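Local coordinates for conserved hypothetical protein (Agrobacterium tumefaciens, PDB 2FEX) that is of unknown function but belongs to the DJ-1/PfpI family, a group of alpha/beta proteins related to class I glutamine amidotransferase domains, at residues Thr2-Ala7 and Ile64-Ile69; Val33-Asp38 and Pro52-Asp57. All blocks are in the same frame, centred on the assembly; numbering follows the deposited sequence.

Interaction 1: Thr2-Ala7 and Ile64-Ile69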
loop_
_atom_site.group_PDB
_atom_site.type_symbol
_atom_site.label_atom_id
_atom_site.label_comp_id
_atom_site.label_asym_id
_atom_site.label_seq_id
_atom_site.Cartn_x
_atom_site.Cartn_y
_atom_site.Cartn_z
ATOM N N THR A 2 -8.817 12.102 -16.484
ATOM C CA THR A 2 -8.370 12.636 -15.221
ATOM C C THR A 2 -6.944 12.116 -15.029
ATOM O O THR A 2 -6.683 10.945 -15.300
ATOM C CB THR A 2 -9.256 12.149 -14.045
ATOM O OG1 THR A 2 -10.592 12.654 -14.222
ATOM C CG2 THR A 2 -8.723 12.609 -12.742
ATOM N N ARG A 3 -6.052 12.990 -14.553
ATOM C CA ARG A 3 -4.663 12.599 -14.315
ATOM C C ARG A 3 -4.256 13.060 -12.925
ATOM O O ARG A 3 -4.544 14.201 -12.538
ATOM C CB ARG A 3 -3.719 13.259 -15.323
ATOM C CG ARG A 3 -3.796 12.792 -16.769
ATOM C CD ARG A 3 -2.727 13.572 -17.608
ATOM N NE ARG A 3 -1.487 12.828 -17.829
ATOM C CZ ARG A 3 -0.283 13.367 -18.016
ATOM N NH1 ARG A 3 -0.107 14.691 -17.987
ATOM N NH2 ARG A 3 0.768 12.572 -18.224
ATOM N N ILE A 4 -3.590 12.170 -12.174
ATOM C CA ILE A 4 -3.235 12.500 -10.808
ATOM C C ILE A 4 -1.734 12.323 -10.734
ATOM O O ILE A 4 -1.229 11.258 -11.124
ATOM C CB ILE A 4 -3.896 11.525 -9.800
ATOM C CG1 ILE A 4 -5.466 11.671 -9.854
ATOM C CG2 ILE A 4 -3.333 11.714 -8.349
ATOM C CD1 ILE A 4 -6.205 10.660 -8.872
ATOM N N ALA A 5 -1.030 13.306 -10.184
ATOM C CA ALA A 5 0.401 13.183 -9.924
ATOM C C ALA A 5 0.582 12.727 -8.478
ATOM O O ALA A 5 -0.021 13.297 -7.530
ATOM C CB ALA A 5 1.085 14.552 -10.097
ATOM N N ILE A 6 1.446 11.740 -8.307
ATOM C CA ILE A 6 1.753 11.240 -6.965
ATOM C C ILE A 6 3.233 11.540 -6.731
ATOM O O ILE A 6 4.121 11.051 -7.463
ATOM C CB ILE A 6 1.457 9.718 -6.825
ATOM C CG1 ILE A 6 -0.092 9.565 -7.003
ATOM C CG2 ILE A 6 1.982 9.255 -5.435
ATOM C CD1 ILE A 6 -0.546 8.136 -6.797
ATOM N N ALA A 7 3.490 12.399 -5.741
ATOM C CA ALA A 7 4.847 12.900 -5.514
ATOM C C ALA A 7 5.546 11.991 -4.497
ATOM O O ALA A 7 5.408 12.179 -3.272
ATOM C CB ALA A 7 4.799 14.385 -4.969
ATOM N N ILE A 64 -2.611 18.263 -15.229
ATOM C CA ILE A 64 -2.733 17.314 -14.095
ATOM C C ILE A 64 -3.803 17.856 -13.148
ATOM O O ILE A 64 -3.726 18.990 -12.722
ATOM C CB ILE A 64 -1.404 17.149 -13.386
ATOM C CG1 ILE A 64 -0.349 16.548 -14.380
ATOM C CG2 ILE A 64 -1.588 16.351 -12.039
ATOM C CD1 ILE A 64 1.048 16.515 -13.783
ATOM N N ASP A 65 -4.797 17.021 -12.865
ATOM C CA ASP A 65 -5.960 17.397 -12.071
ATOM C C ASP A 65 -5.730 17.466 -10.535
ATOM O O ASP A 65 -6.471 18.141 -9.821
ATOM C CB ASP A 65 -7.092 16.422 -12.380
ATOM C CG ASP A 65 -7.470 16.465 -13.841
ATOM O OD1 ASP A 65 -8.154 17.444 -14.223
ATOM O OD2 ASP A 65 -7.002 15.609 -14.625
ATOM N N ALA A 66 -4.737 16.723 -10.041
ATOM C CA ALA A 66 -4.540 16.611 -8.584
ATOM C C ALA A 66 -3.098 16.274 -8.298
ATOM O O ALA A 66 -2.453 15.568 -9.084
ATOM C CB ALA A 66 -5.483 15.535 -8.012
ATOM N N LEU A 67 -2.606 16.799 -7.186
ATOM C CA LEU A 67 -1.256 16.502 -6.681
ATOM C C LEU A 67 -1.423 15.811 -5.338
ATOM O O LEU A 67 -2.011 16.354 -4.383
ATOM C CB LEU A 67 -0.507 17.807 -6.476
ATOM C CG LEU A 67 0.823 17.698 -5.754
ATOM C CD1 LEU A 67 1.799 16.897 -6.685
ATOM C CD2 LEU A 67 1.386 19.109 -5.442
ATOM N N VAL A 68 -0.921 14.586 -5.252
ATOM C CA VAL A 68 -1.120 13.743 -4.046
ATOM C C VAL A 68 0.247 13.436 -3.485
ATOM O O VAL A 68 1.118 12.943 -4.217
ATOM C CB VAL A 68 -1.841 12.426 -4.401
ATOM C CG1 VAL A 68 -1.899 11.495 -3.185
ATOM C CG2 VAL A 68 -3.259 12.744 -4.917
ATOM N N ILE A 69 0.443 13.784 -2.216
ATOM C CA ILE A 69 1.773 13.671 -1.586
ATOM C C ILE A 69 1.717 12.653 -0.427
ATOM O O ILE A 69 1.161 12.954 0.634
ATOM C CB ILE A 69 2.298 15.052 -1.123
ATOM C CG1 ILE A 69 2.124 16.101 -2.217
ATOM C CG2 ILE A 69 3.743 14.903 -0.659
ATOM C CD1 ILE A 69 2.504 17.505 -1.702
#
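Asp65 CG stands anti to its own carbonyl carbon, beside the backbone N (chi1 -60°), which brings CG to 3.8 Å from Arg3 N. Its OD2 accepts from Arg3 N at 2.8 Å through the anti lone pair, and the N-H...O angle is 160°. In return Asp65 N donates to Arg3 O at 2.9 Å, a more bent bond. Thr2 CG2 comes up to the same carboxylate, with its side chain crossing that of Asp65 at about a right angle. In one of its two conformers the Arg3 guanidinium passes Ile64 CG1 obliquely, with a salt bridge to Glu31. Beyond this point strands 3-7 and 66-69 run parallel in the middle of the family's sheet. Ala5 N donates to Ala66 O at 2.9 Å, and Ala5 O accepts from Val68 N at 2.8 Å. Ala7 N then bonds to Val68 O at 2.9 Å. On one face Ile4 CG2 meets Val68 CG2 at 3.6 Å. On the other, Ala5 CB lies 3.8 Å from Ile64 CG2, and Leu67 and Ile64 continue onto helix 84-92. A carboxylate therefore takes the first N-H of the pairing, and a long, weak ion pair with Arg95 may help keep it charged.

Interaction 2: Val33-Asp38 and Pro52-Asp57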
loop_
_atom_site.group_PDB
_atom_site.type_symbol
_atom_site.label_atom_id
_atom_site.label_comp_id
_atom_site.label_asym_id
_atom_site.label_seq_id
_atom_site.Cartn_x
_atom_site.Cartn_y
_atom_site.Cartn_z
ATOM N N VAL A 33 0.615 9.689 -12.742
ATOM C CA VAL A 33 1.989 10.111 -13.012
ATOM C C VAL A 33 2.748 10.062 -11.680
ATOM O O VAL A 33 2.427 10.801 -10.774
ATOM C CB VAL A 33 2.009 11.564 -13.536
ATOM C CG1 VAL A 33 3.459 12.066 -13.779
ATOM C CG2 VAL A 33 1.135 11.648 -14.833
ATOM N N HIS A 34 3.786 9.232 -11.599
ATOM C CA HIS A 34 4.597 9.199 -10.397
ATOM C C HIS A 34 5.824 10.086 -10.639
ATOM O O HIS A 34 6.457 10.006 -11.704
ATOM C CB HIS A 34 5.065 7.759 -10.061
ATOM C CG HIS A 34 3.983 6.959 -9.404
ATOM N ND1 HIS A 34 3.233 6.049 -10.114
ATOM C CD2 HIS A 34 3.529 6.935 -8.129
ATOM C CE1 HIS A 34 2.335 5.511 -9.301
ATOM N NE2 HIS A 34 2.489 6.025 -8.089
ATOM N N ALA A 35 6.144 10.877 -9.641
ATOM C CA ALA A 35 7.298 11.800 -9.706
ATOM C C ALA A 35 8.179 11.700 -8.469
ATOM O O ALA A 35 7.703 11.345 -7.393
ATOM C CB ALA A 35 6.765 13.271 -9.886
ATOM N N THR A 36 9.478 11.990 -8.615
ATOM C CA THR A 36 10.385 12.116 -7.466
ATOM C C THR A 36 11.043 13.507 -7.627
ATOM O O THR A 36 11.030 14.114 -8.719
ATOM C CB THR A 36 11.473 11.008 -7.470
ATOM O OG1 THR A 36 12.242 11.133 -8.726
ATOM C CG2 THR A 36 10.840 9.589 -7.359
ATOM N N PRO A 37 11.663 14.017 -6.552
ATOM C CA PRO A 37 12.234 15.381 -6.606
ATOM C C PRO A 37 13.193 15.556 -7.768
ATOM O O PRO A 37 13.139 16.585 -8.439
ATOM C CB PRO A 37 12.934 15.508 -5.235
ATOM C CG PRO A 37 12.007 14.711 -4.319
ATOM C CD PRO A 37 11.693 13.439 -5.176
ATOM N N ASP A 38 14.053 14.575 -8.028
ATOM C CA ASP A 38 15.060 14.725 -9.120
ATOM C C ASP A 38 14.730 13.895 -10.375
ATOM O O ASP A 38 15.494 13.933 -11.369
ATOM C CB ASP A 38 16.479 14.412 -8.620
ATOM C CG ASP A 38 16.698 12.948 -8.218
ATOM O OD1 ASP A 38 15.748 12.127 -8.341
ATOM O OD2 ASP A 38 17.827 12.664 -7.712
ATOM N N PRO A 52 10.319 6.531 -11.221
ATOM C CA PRO A 52 9.146 7.354 -11.495
ATOM C C PRO A 52 9.022 7.701 -13.004
ATOM O O PRO A 52 9.947 7.430 -13.820
ATOM C CB PRO A 52 9.445 8.639 -10.722
ATOM C CG PRO A 52 10.943 8.811 -10.926
ATOM C CD PRO A 52 11.459 7.349 -10.729
ATOM N N ASP A 53 7.909 8.331 -13.361
ATOM C CA ASP A 53 7.735 8.867 -14.689
ATOM C C ASP A 53 8.491 10.167 -14.942
ATOM O O ASP A 53 8.960 10.402 -16.057
ATOM C CB ASP A 53 6.243 9.145 -14.919
ATOM C CG ASP A 53 5.407 7.873 -14.784
ATOM O OD1 ASP A 53 5.637 6.955 -15.636
ATOM O OD2 ASP A 53 4.597 7.779 -13.856
ATOM N N THR A 54 8.572 11.014 -13.896
ATOM C CA THR A 54 9.089 12.352 -14.115
ATOM C C THR A 54 9.608 12.966 -12.812
ATOM O O THR A 54 9.682 12.253 -11.776
ATOM C CB THR A 54 7.938 13.205 -14.770
ATOM O OG1 THR A 54 8.502 14.370 -15.363
ATOM C CG2 THR A 54 6.881 13.549 -13.716
ATOM N N SER A 55 10.023 14.244 -12.894
ATOM C CA SER A 55 10.522 14.947 -11.717
ATOM C C SER A 55 9.424 15.926 -11.264
ATOM O O SER A 55 8.513 16.317 -12.025
ATOM C CB SER A 55 11.762 15.804 -12.105
ATOM O OG SER A 55 11.424 16.706 -13.176
ATOM N N TYR A 56 9.578 16.415 -10.031
ATOM C CA TYR A 56 8.621 17.402 -9.490
ATOM C C TYR A 56 8.578 18.649 -10.394
ATOM O O TYR A 56 7.499 19.205 -10.619
ATOM C CB TYR A 56 9.057 17.863 -8.110
ATOM C CG TYR A 56 8.770 16.913 -6.957
ATOM C CD1 TYR A 56 8.506 15.549 -7.179
ATOM C CD2 TYR A 56 8.899 17.385 -5.619
ATOM C CE1 TYR A 56 8.288 14.686 -6.061
ATOM C CE2 TYR A 56 8.705 16.567 -4.525
ATOM C CZ TYR A 56 8.422 15.220 -4.734
ATOM O OH TYR A 56 8.216 14.391 -3.676
ATOM N N ASP A 57 9.746 19.076 -10.908
ATOM C CA ASP A 57 9.780 20.345 -11.602
ATOM C C ASP A 57 9.113 20.228 -12.988
ATOM O O ASP A 57 8.824 21.252 -13.601
ATOM C CB ASP A 57 11.223 20.814 -11.742
ATOM C CG ASP A 57 12.079 19.783 -12.456
ATOM O OD1 ASP A 57 12.471 18.774 -11.819
ATOM O OD2 ASP A 57 12.302 19.941 -13.660
HETATM O O HOH W 1 3.308 5.625 -12.855
#
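Pro37 lies over one face of the Tyr56 ring, and this is the tightly packed end of the contact. Pro37 CA sits 3.8 Å from the ring centroid, only 12° off the normal, in a CH-pi contact. The two side chains point the same way, and Pro37 CG comes within 3.6 Å of Tyr56 CZ. Ala35 CB touches Tyr56 CD1 at 3.9 Å. The hydroxyl of Tyr56 is held by Leu8 O, which fixes the far end of the ring. Thr54 CG2 sits between its backbone N and carbonyl carbon, where it meets both Val33 CG1 and Ala35 CB. On the other face Thr36 CG2 packs on Pro52 CG at 3.7 Å, and Thr36 OG1 bonds to Met40 O.

Strand 54-55 is the short parallel edge strand, within this chain, of the DJ-1/PfpI sheet, and it pairs with strand 31-36. His34 O accepts from both Asp53 N and Thr54 N. Thr36 N donates to Thr54 O at 3.2 Å, while Tyr56 N makes a weak bond to Thr36 O.

Asp53 gives the contact an exposed, polar side, yet its OD2 is held firmly. His34 N donates to it at 2.8 Å, a nearly straight bond (170°) to the anti lone pair. A water, in the plane of the imidazole at its edge, joins His34 ND1 to Asp53 OD2. The buried His34 side chain packs on Gly46 of the second subunit. The loose part is at exposed Asp38, where Ser55 CB only approaches Asp38 C, at 3.9 Å, and Asp38 OD1 turns to Met40 N.

The centres of the two interactions lie about 11 Å apart, on the same side of the chain's centre. Both belong to one mixed sheet, where the four strands run in the order 54-55, 31-36, 3-7, 66-69, all parallel. Interaction 1 is near the middle of the sheet and interaction 2 is at its edge. Strands 3-7 and 31-36 join them directly: Ile6 N to Val33 O and Ile4 O to Val33 N are probable hydrogen bonds. Along the chain, interaction 2 is nested inside the loop closed by interaction 1. Strand 66-69 then returns to the inner side of 3-7. There Ile69 touches helix 102-109, at a GxCxA pattern consistent with the nucleophile elbow of DJ-1/PfpI relatives.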